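Local coordinates for protein orotidine 5'-phosphate decarboxylase (PDB 4DBD) that probably catalyses the decarboxylation of orotidine 5'-monophosphate to uridine 5'-monophosphate, the last step of de novo UMP biosynthesis, as a TIM-barrel homodimer, at residues Lys70-Val73 with Glu74-Phe78. Numbering follows the deposited sequence.
Sequences KSIV and ERLSF
L76 meets I72 where helix 66-73 ends and the chain turns into the loop leading to strand 81-85, one step of the beta/alpha (TIM) barrel. CD1 of L76 lies 3.8 Å from CG2 of I72, and the two side chains run side by side, pointing the same way. I72 touches L62, and L76 touches V58 and F60, all on strand 55-62, with L37 of the second subunit also packed on both.

On the polar side, R75 is modelled with its bent chain folded back over the carbonyl of S71, but too close to it, so the exact position of the guanidinium is doubtful. The neighbouring carboxylate of E74 is consistent with an ion pair to R75, again modelled too close for its geometry to be relied on. A water bridges this carboxylate to S71, giving a proton to OE2 of E74 and another to OG of S71, whose hydroxyl is also hydrogen-bonded to the carbonyl of Y67.

The backbone positions these groups. An i+4 bond from E74 N to K70 O (3.1 Å) gives way to i+3 bonds from R75 N to I72 O and from L76 N to V73 O (3.0 Å), the latter closing a type I turn from V73 to L76.

Farther out, R75 pairs with D38 of the second subunit, so this helix end belongs to the dimer interface. With E74 of its own chain and that D38 nearby, the positive charge of R75 would probably be favoured, though the modelled geometry is uncertain.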
loop_
_atom_site.group_PDB
_atom_site.type_symbol
_atom_site.label_atom_id
_atom_site.label_comp_id
_atom_site.label_asym_id
_atom_site.label_seq_id
_atom_site.Cartn_x
_atom_site.Cartn_y
_atom_site.Cartn_z
ATOM N N LYS A 70 8.763 7.584 1.202
ATOM C CA LYS A 70 9.459 8.377 2.219
ATOM C C LYS A 70 8.514 9.380 2.902
ATOM O O LYS A 70 8.579 9.586 4.114
ATOM C CB LYS A 70 10.679 9.066 1.600
ATOM C CG LYS A 70 11.797 8.089 1.246
ATOM C CD LYS A 70 12.751 8.674 0.211
ATOM C CE LYS A 70 13.322 10.008 0.641
ATOM N NZ LYS A 70 14.284 10.514 -0.407
ATOM N N SER A 71 7.612 9.985 2.133
ATOM C CA SER A 71 6.651 10.939 2.702
ATOM C C SER A 71 5.712 10.253 3.694
ATOM O O SER A 71 5.238 10.862 4.659
ATOM C CB SER A 71 5.839 11.606 1.596
ATOM O OG SER A 71 6.669 12.430 0.795
ATOM N N ILE A 72 5.437 8.980 3.447
ATOM C CA ILE A 72 4.622 8.190 4.350
ATOM C C ILE A 72 5.366 7.852 5.635
ATOM O O ILE A 72 4.869 8.126 6.734
ATOM C CB ILE A 72 4.159 6.897 3.660
ATOM C CG1 ILE A 72 3.201 7.234 2.516
ATOM C CG2 ILE A 72 3.500 5.954 4.658
ATOM C CD1 ILE A 72 2.890 6.062 1.593
ATOM N N VAL A 73 6.555 7.268 5.521
ATOM C CA VAL A 73 7.222 6.752 6.713
ATOM C C VAL A 73 7.760 7.844 7.631
ATOM O O VAL A 73 7.945 7.616 8.824
ATOM C CB VAL A 73 8.357 5.743 6.396
ATOM C CG1 VAL A 73 7.823 4.536 5.566
ATOM C CG2 VAL A 73 9.508 6.422 5.707
ATOM N N GLU A 74 8.021 9.028 7.097
ATOM C CA GLU A 74 8.545 10.078 7.974
ATOM C C GLU A 74 7.476 10.566 8.961
ATOM O O GLU A 74 7.801 11.159 9.985
ATOM C CB GLU A 74 9.182 11.232 7.182
ATOM C CG GLU A 74 8.207 12.163 6.503
ATOM C CD GLU A 74 8.892 13.111 5.524
ATOM O OE1 GLU A 74 10.140 13.091 5.425
ATOM O OE2 GLU A 74 8.173 13.875 4.842
ATOM N N ARG A 75 6.212 10.269 8.665
ATOM C CA ARG A 75 5.096 10.578 9.561
ATOM C C ARG A 75 4.786 9.427 10.523
ATOM O O ARG A 75 3.774 9.455 11.224
ATOM C CB ARG A 75 3.830 10.917 8.754
ATOM C CG ARG A 75 3.798 12.321 8.145
ATOM C CD ARG A 75 4.801 12.500 7.027
ATOM N NE ARG A 75 4.179 13.077 5.831
ATOM C CZ ARG A 75 4.843 13.666 4.837
ATOM N NH1 ARG A 75 6.160 13.772 4.881
ATOM N NH2 ARG A 75 4.184 14.158 3.796
ATOM N N LEU A 76 5.660 8.423 10.557
ATOM C CA LEU A 76 5.443 7.229 11.372
ATOM C C LEU A 76 6.693 6.857 12.174
ATOM O O LEU A 76 6.985 5.676 12.378
ATOM C CB LEU A 76 5.022 6.052 10.474
ATOM C CG LEU A 76 3.844 6.300 9.533
ATOM C CD1 LEU A 76 3.871 5.332 8.344
ATOM C CD2 LEU A 76 2.509 6.222 10.255
ATOM N N SER A 77 7.415 7.870 12.648
ATOM C CA SER A 77 8.710 7.667 13.299
ATOM C C SER A 77 8.663 6.875 14.612
ATOM O O SER A 77 9.701 6.485 15.140
ATOM C CB SER A 77 9.388 9.015 13.534
ATOM O OG SER A 77 8.472 9.945 14.081
ATOM N N PHE A 78 7.474 6.631 15.143
ATOM C CA PHE A 78 7.374 5.845 16.373
ATOM C C PHE A 78 7.768 4.391 16.100
ATOM O O PHE A 78 8.157 3.658 17.006
ATOM C CB PHE A 78 5.971 5.926 16.966
ATOM C CG PHE A 78 4.899 5.406 16.057
ATOM C CD1 PHE A 78 4.575 4.056 16.038
ATOM C CD2 PHE A 78 4.222 6.266 15.213
ATOM C CE1 PHE A 78 3.585 3.585 15.201
ATOM C CE2 PHE A 78 3.231 5.799 14.375
ATOM C CZ PHE A 78 2.912 4.453 14.370
HETATM O O HOH W 1 8.154 14.760 1.774
#